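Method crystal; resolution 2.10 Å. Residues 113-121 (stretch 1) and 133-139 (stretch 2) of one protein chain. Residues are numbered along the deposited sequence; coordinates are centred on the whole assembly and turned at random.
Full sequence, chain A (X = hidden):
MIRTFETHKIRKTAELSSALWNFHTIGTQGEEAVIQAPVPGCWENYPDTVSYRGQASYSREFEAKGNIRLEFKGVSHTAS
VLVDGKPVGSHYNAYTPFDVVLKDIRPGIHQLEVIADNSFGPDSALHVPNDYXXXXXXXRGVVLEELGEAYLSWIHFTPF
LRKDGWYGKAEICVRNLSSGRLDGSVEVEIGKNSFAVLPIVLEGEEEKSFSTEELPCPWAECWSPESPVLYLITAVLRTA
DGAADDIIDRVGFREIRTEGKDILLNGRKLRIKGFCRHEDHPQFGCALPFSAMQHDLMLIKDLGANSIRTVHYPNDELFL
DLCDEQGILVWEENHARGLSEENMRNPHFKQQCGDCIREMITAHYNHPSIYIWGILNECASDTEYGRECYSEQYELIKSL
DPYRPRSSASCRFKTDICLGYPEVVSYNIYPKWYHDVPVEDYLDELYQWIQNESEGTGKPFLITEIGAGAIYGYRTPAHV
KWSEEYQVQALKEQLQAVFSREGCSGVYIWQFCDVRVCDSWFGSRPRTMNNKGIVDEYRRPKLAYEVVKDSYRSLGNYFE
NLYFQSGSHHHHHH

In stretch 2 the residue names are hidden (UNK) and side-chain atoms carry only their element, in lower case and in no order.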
# COMPACT_ATOMS: atom_id res chain seq x y z
N GLU A 113 -33.57 9.18 26.55
CA GLU A 113 -33.00 9.83 25.38
C GLU A 113 -31.77 10.59 25.81
O GLU A 113 -31.81 11.34 26.79
CB GLU A 113 -33.99 10.77 24.69
CG GLU A 113 -33.38 11.53 23.51
CD GLU A 113 -34.39 12.40 22.77
OE1 GLU A 113 -35.35 12.88 23.42
OE2 GLU A 113 -34.22 12.61 21.54
N VAL A 114 -30.67 10.40 25.08
CA VAL A 114 -29.42 11.10 25.32
C VAL A 114 -29.11 11.94 24.09
O VAL A 114 -29.06 11.41 22.97
CB VAL A 114 -28.27 10.13 25.63
CG1 VAL A 114 -27.00 10.90 25.95
CG2 VAL A 114 -28.66 9.22 26.77
N ILE A 115 -28.94 13.24 24.29
CA ILE A 115 -28.47 14.13 23.23
C ILE A 115 -26.96 14.22 23.40
O ILE A 115 -26.47 14.71 24.42
CB ILE A 115 -29.12 15.52 23.31
CG1 ILE A 115 -30.64 15.42 23.51
CG2 ILE A 115 -28.79 16.32 22.05
CD1 ILE A 115 -31.36 14.85 22.33
N ALA A 116 -26.21 13.71 22.42
CA ALA A 116 -24.76 13.79 22.41
C ALA A 116 -24.32 14.83 21.41
O ALA A 116 -24.92 14.96 20.33
CB ALA A 116 -24.13 12.44 22.06
N ASP A 117 -23.26 15.55 21.74
CA ASP A 117 -22.79 16.68 20.96
C ASP A 117 -21.27 16.68 20.95
O ASP A 117 -20.66 16.65 22.02
CB ASP A 117 -23.33 17.98 21.56
CG ASP A 117 -23.00 19.19 20.73
OD1 ASP A 117 -22.45 19.03 19.61
OD2 ASP A 117 -23.31 20.30 21.19
N ASN A 118 -20.66 16.71 19.76
CA ASN A 118 -19.20 16.80 19.63
C ASN A 118 -18.75 18.11 18.97
O ASN A 118 -17.60 18.21 18.52
CB ASN A 118 -18.65 15.57 18.88
CG ASN A 118 -19.03 15.52 17.40
OD1 ASN A 118 -19.81 16.33 16.90
ND2 ASN A 118 -18.47 14.54 16.69
N SER A 119 -19.64 19.10 18.92
CA SER A 119 -19.31 20.41 18.36
C SER A 119 -18.13 21.04 19.08
O SER A 119 -17.97 20.90 20.30
CB SER A 119 -20.50 21.36 18.45
OG SER A 119 -21.62 20.88 17.73
N PHE A 120 -17.32 21.78 18.33
CA PHE A 120 -16.33 22.68 18.91
C PHE A 120 -16.93 24.08 19.02
O PHE A 120 -17.81 24.46 18.24
CB PHE A 120 -15.07 22.75 18.05
CG PHE A 120 -14.36 21.43 17.88
CD1 PHE A 120 -14.11 20.61 18.95
CD2 PHE A 120 -13.91 21.05 16.63
CE1 PHE A 120 -13.43 19.41 18.78
CE2 PHE A 120 -13.24 19.87 16.46
CZ PHE A 120 -13.01 19.04 17.52
N GLY A 121 -16.41 24.86 19.96
CA GLY A 121 -16.84 26.23 20.13
C GLY A 121 -16.62 26.73 21.54
O GLY A 121 -16.01 26.05 22.38
N UNK A 133 -8.86 13.03 17.83
CA UNK A 133 -10.24 13.24 17.39
C UNK A 133 -11.17 13.36 18.60
O UNK A 133 -11.03 12.62 19.57
c UNK A 133 -10.69 12.09 16.48
o UNK A 133 -12.54 14.51 15.60
c UNK A 133 -12.44 13.38 15.12
n UNK A 133 -12.54 13.15 13.83
c UNK A 133 -12.16 12.17 16.01
N UNK A 134 -12.11 14.31 18.53
CA UNK A 134 -13.22 14.40 19.49
C UNK A 134 -14.43 13.74 18.84
O UNK A 134 -15.10 14.35 18.01
c UNK A 134 -13.55 15.84 19.86
o UNK A 134 -12.54 16.39 20.69
N UNK A 135 -14.73 12.49 19.24
CA UNK A 135 -15.79 11.73 18.60
C UNK A 135 -17.15 12.18 19.13
O UNK A 135 -17.25 13.01 20.02
c UNK A 135 -15.57 10.22 18.82
c UNK A 135 -14.35 9.65 18.08
c UNK A 135 -11.98 9.03 18.00
c UNK A 135 -12.13 8.62 16.68
c UNK A 135 -13.10 9.55 18.70
c UNK A 135 -14.45 9.24 16.75
o UNK A 135 -11.08 8.12 15.95
c UNK A 135 -13.37 8.72 16.06
N UNK A 136 -18.21 11.66 18.53
CA UNK A 136 -19.56 11.88 19.02
C UNK A 136 -20.20 10.54 19.34
O UNK A 136 -20.04 9.58 18.59
N UNK A 137 -20.91 10.49 20.47
CA UNK A 137 -21.70 9.31 20.76
C UNK A 137 -21.62 8.84 22.19
O UNK A 137 -20.95 9.46 23.03
N UNK A 138 -22.33 7.76 22.48
CA UNK A 138 -22.28 7.13 23.80
C UNK A 138 -21.14 6.12 23.70
O UNK A 138 -21.35 4.95 23.37
c UNK A 138 -23.61 6.47 24.17
c UNK A 138 -23.56 5.98 25.60
c UNK A 138 -26.13 6.93 24.45
c UNK A 138 -24.78 7.46 23.95
N UNK A 139 -19.93 6.58 24.03
CA UNK A 139 -18.71 5.85 23.74
C UNK A 139 -18.28 4.86 24.82
O UNK A 139 -17.36 4.06 24.58
o UNK A 139 -17.64 7.95 24.39
c UNK A 139 -17.57 6.86 23.48

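Position 133 carries five side-chain atoms: three carbons in a chain, the third bearing one oxygen and one nitrogen. That is a terminal amide two carbons beyond CB. It makes no contact with stretch 1. The residue is Gln133. Its OE1 accepts a weak hydrogen bond from the backbone N of position 134, at 3.0 Å.

Position 134 has one carbon followed by one oxygen, with no further branch. The oxygen lies 3.7 Å from CE1 of Phe120, at the ring edge and near the ring plane. The CA-to-CB bond points toward stretch 1. A lone hydroxyl on CB, without a methyl beside it, gives Ser134. Its OG is hydrogen-bonded elsewhere in the structure.

Position 135 has one carbon leading to a ring of six carbons that bears one oxygen. The CA-to-CB bond points away from stretch 1, and the contact is left to the backbone: O of 135 lies 3.1 Å from CB of Asn118. A six-carbon ring with a hydroxyl is Tyr135.

Position 136 has no side-chain atoms, so it is Gly136. Its N lies 3.4 Å from ND2 of Asn118. Both atoms are donors, so this is packing and not a hydrogen bond. An ideal CB here would point toward stretch 1 and sit 3.0 Å from Asn118 ND2, a clash.

Position 137 also lacks side-chain atoms. Its N is 4.1 Å from CB of Ala116. Here the backbone itself calls for glycine: at phi 138° and psi 180°, a CB would jam against the carbonyl O of Gly136. The residue is Gly137.

Position 138 has four carbons, forked at the first, with one arm two carbons long. The tip of that arm lies 4.0 Å from CB of Val114. The branch at CB and the unequal arms identify Ile138, and the touching atom is CD1. CA-to-CB points sideways, but the end of the side chain comes nearer.

Position 139 has one carbon and one oxygen and does not reach stretch 1. It is Ser139, with OG hydrogen-bonded elsewhere in the structure.

The touching parts run in nearly opposite directions, 177° apart, yet no hydrogen bond joins them. The contact works by packing. Val114, Ala116 and Asn118 alternate along stretch 1 and point toward stretch 2. Ile138 gives Val114 an apolar partner, while the bare CA of Gly136 leaves room for the Asn118 side chain: CA of Asn118 is 5.0 Å from CA of Gly136. The Phe120 ring meets Ser134 at its edge.

Stretch 2 (133-139) QSYGGIS
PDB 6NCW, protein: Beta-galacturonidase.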